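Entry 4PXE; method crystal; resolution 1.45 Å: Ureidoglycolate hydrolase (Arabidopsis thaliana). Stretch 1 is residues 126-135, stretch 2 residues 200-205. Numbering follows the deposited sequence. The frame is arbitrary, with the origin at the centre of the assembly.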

# COMPACT_ATOMS: atom_id res chain seq x y z
N LYS A 126 4.08 32.08 40.76
CA LYS A 126 4.48 33.45 40.45
C LYS A 126 4.36 33.63 38.94
O LYS A 126 3.45 34.30 38.45
CB LYS A 126 5.90 33.72 40.93
CG LYS A 126 6.32 35.17 40.73
CD LYS A 126 7.74 35.41 41.19
CE LYS A 126 8.74 34.87 40.18
NZ LYS A 126 10.13 35.26 40.53
N ARG A 127 5.26 33.00 38.19
CA ARG A 127 5.08 32.87 36.74
C ARG A 127 3.91 31.94 36.46
O ARG A 127 3.72 30.94 37.15
CB ARG A 127 6.32 32.26 36.09
CG ARG A 127 7.52 33.13 36.20
CD ARG A 127 8.68 32.51 35.47
NE ARG A 127 9.81 33.43 35.46
CZ ARG A 127 10.64 33.55 36.47
NH1 ARG A 127 10.44 32.81 37.55
NH2 ARG A 127 11.65 34.41 36.41
N SER A 128 3.13 32.27 35.43
CA SER A 128 2.03 31.42 35.02
C SER A 128 2.57 30.08 34.57
O SER A 128 3.73 29.97 34.18
CB SER A 128 1.26 32.06 33.86
OG SER A 128 0.70 33.30 34.28
N LEU A 129 1.71 29.07 34.64
CA LEU A 129 2.02 27.77 34.06
C LEU A 129 1.12 27.56 32.86
O LEU A 129 -0.07 27.88 32.91
CB LEU A 129 1.82 26.66 35.09
CG LEU A 129 2.56 26.81 36.42
CD1 LEU A 129 2.25 25.61 37.31
CD2 LEU A 129 4.06 26.96 36.21
N GLU A 130 1.67 27.02 31.77
CA GLU A 130 0.85 26.80 30.59
C GLU A 130 1.10 25.43 29.97
O GLU A 130 2.25 25.07 29.69
CB GLU A 130 1.06 27.91 29.56
CG GLU A 130 0.06 27.88 28.40
CD GLU A 130 0.00 29.19 27.63
OE1 GLU A 130 1.07 29.71 27.24
OE2 GLU A 130 -1.12 29.71 27.43
N ILE A 131 0.02 24.68 29.77
CA ILE A 131 0.07 23.37 29.15
C ILE A 131 -0.17 23.52 27.66
O ILE A 131 -1.12 24.19 27.23
CB ILE A 131 -1.00 22.44 29.72
CG1 ILE A 131 -0.82 22.29 31.23
CG2 ILE A 131 -0.92 21.07 29.03
CD1 ILE A 131 -1.83 21.36 31.85
N ILE A 132 0.68 22.89 26.86
CA ILE A 132 0.53 22.91 25.41
C ILE A 132 0.20 21.52 24.90
O ILE A 132 0.94 20.56 25.14
CB ILE A 132 1.82 23.39 24.71
CG1 ILE A 132 2.26 24.76 25.23
CG2 ILE A 132 1.60 23.45 23.20
CD1 ILE A 132 3.60 25.21 24.70
N LEU A 133 -0.93 21.41 24.20
CA LEU A 133 -1.20 20.23 23.39
C LEU A 133 -0.78 20.58 21.98
O LEU A 133 -1.47 21.35 21.31
CB LEU A 133 -2.68 19.85 23.46
CG LEU A 133 -3.16 18.82 22.42
CD1 LEU A 133 -2.28 17.56 22.42
CD2 LEU A 133 -4.62 18.45 22.68
N PHE A 134 0.36 20.07 21.54
CA PHE A 134 0.82 20.35 20.19
C PHE A 134 -0.14 19.73 19.18
O PHE A 134 -0.69 18.65 19.42
CB PHE A 134 2.25 19.86 20.01
CG PHE A 134 3.23 20.58 20.89
CD1 PHE A 134 3.80 21.77 20.48
CD2 PHE A 134 3.56 20.09 22.15
CE1 PHE A 134 4.69 22.46 21.30
CE2 PHE A 134 4.46 20.77 22.97
CZ PHE A 134 5.02 21.95 22.54
N THR A 135 -0.39 20.43 18.08
CA THR A 135 -1.46 20.02 17.19
C THR A 135 -1.21 18.64 16.56
O THR A 135 -2.14 17.90 16.28
CB THR A 135 -1.75 21.09 16.11
OG1 THR A 135 -3.06 20.88 15.57
CG2 THR A 135 -0.69 21.09 14.99
N SER A 200 9.55 33.90 24.86
CA SER A 200 8.18 34.14 25.34
C SER A 200 7.79 33.15 26.44
O SER A 200 6.82 33.36 27.16
CB SER A 200 7.18 34.10 24.19
OG SER A 200 7.23 32.86 23.52
N TYR A 201 8.56 32.07 26.56
CA TYR A 201 8.43 31.18 27.71
C TYR A 201 9.73 31.19 28.50
O TYR A 201 10.82 31.21 27.92
CB TYR A 201 8.14 29.75 27.25
CG TYR A 201 6.73 29.51 26.78
CD1 TYR A 201 5.64 29.88 27.55
CD2 TYR A 201 6.49 28.91 25.55
CE1 TYR A 201 4.34 29.66 27.13
CE2 TYR A 201 5.18 28.68 25.10
CZ TYR A 201 4.12 29.06 25.90
OH TYR A 201 2.83 28.83 25.46
N PHE A 202 9.62 31.16 29.83
CA PHE A 202 10.78 31.05 30.72
C PHE A 202 11.51 29.72 30.54
O PHE A 202 12.74 29.67 30.51
CB PHE A 202 10.31 31.22 32.17
CG PHE A 202 11.43 31.25 33.19
CD1 PHE A 202 12.34 32.31 33.21
CD2 PHE A 202 11.54 30.26 34.15
CE1 PHE A 202 13.35 32.35 34.16
CE2 PHE A 202 12.55 30.30 35.10
CZ PHE A 202 13.45 31.35 35.11
N ALA A 203 10.74 28.64 30.40
CA ALA A 203 11.29 27.32 30.12
C ALA A 203 10.17 26.48 29.55
O ALA A 203 8.99 26.82 29.70
CB ALA A 203 11.82 26.67 31.39
N PHE A 204 10.55 25.39 28.87
CA PHE A 204 9.60 24.38 28.38
C PHE A 204 10.03 22.99 28.86
O PHE A 204 11.17 22.59 28.66
CB PHE A 204 9.51 24.38 26.85
CG PHE A 204 8.67 23.26 26.32
CD1 PHE A 204 7.29 23.37 26.32
CD2 PHE A 204 9.25 22.07 25.89
CE1 PHE A 204 6.50 22.32 25.88
CE2 PHE A 204 8.46 21.03 25.45
CZ PHE A 204 7.08 21.16 25.45
N LEU A 205 9.10 22.25 29.46
CA LEU A 205 9.36 20.90 29.95
C LEU A 205 8.44 19.90 29.27
O LEU A 205 7.26 20.18 29.10
CB LEU A 205 9.06 20.82 31.45
CG LEU A 205 9.53 21.97 32.33
CD1 LEU A 205 9.08 21.70 33.76
CD2 LEU A 205 11.03 22.11 32.25

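The two stretches meet through side chains alone. Their backbones stay well apart, with CA of Arg127 8.5 Å from CA of Phe202 and CA of Glu130 9.2 Å from CA of Tyr201, so no main-chain pairing joins them. The 343 Å² buried between them, both sides summed, comes from the side chains of Arg127, Glu130, Ile132 and Phe134 on one stretch and Tyr201, Phe202 and Phe204 on the other. In stretch 1, Glu130 and Ile132 lie on the same side of the strand, with CA-to-CB bonds directed toward stretch 2, while Ile131 between them points away, as expected for an extended chain.

At one end, Arg127 leaves the backbone with chi1 m and continues with chi2 and chi3 both t. This extended chain carries the guanidinium out to Phe202, whose own t chi1 and CA-to-CB bond toward stretch 1 bring its ring to meet it. The evidence for stacking is consistent: the planes are inclined by 17°, and Arg127 CZ lies 3.7 Å from the centroid of the Phe202 ring, 8° off the normal. The geometry is therefore cation-pi as well as flat stacking. Arg127 CD also lies over this ring, 4.2 Å from its centroid, adding a CH-pi contact. An arginine suits the site because a planar cation can cover an aromatic face while its edge remains free for hydrogen bonding; Arg127 NH1 and NH2 are both satisfied elsewhere in the structure.

The one hydrogen bond across the contact runs from Tyr201 OH to Glu130 OE1, at 2.7 Å. Glu130 reaches it with chi1 and chi2 both t and chi3 at 50°. The CA-to-CB bond of Tyr201 points sideways, but chi1 at -75° and chi2 at -52° place the ring so that its hydroxyl approaches stretch 1. OE1 sits near the ring plane, at the edge, as suits a phenol donating to a carboxylate. Both residues are buried, so the bond gives each a polar partner within the interior.

Ile132, with chi1 m and chi2 t, extends CD1 between two aromatic residues: CD1 is 3.8 Å from Tyr201 CE2 and 4.3 Å from Phe204 CE1. An aliphatic chain suits this place: its CD1 end packs against both aromatic residues without demanding polar partners.

Phe134 and Phe204 close the contact. Each has a sideways CA-to-CB bond, yet chi1 m in Phe134 and t in Phe204 swing the ring ends together, with Phe134 CE2 3.6 Å from Phe204 CZ. The ring centroids are 5.7 Å apart and the planes meet at 77°, an oblique pairing of buried apolar surfaces.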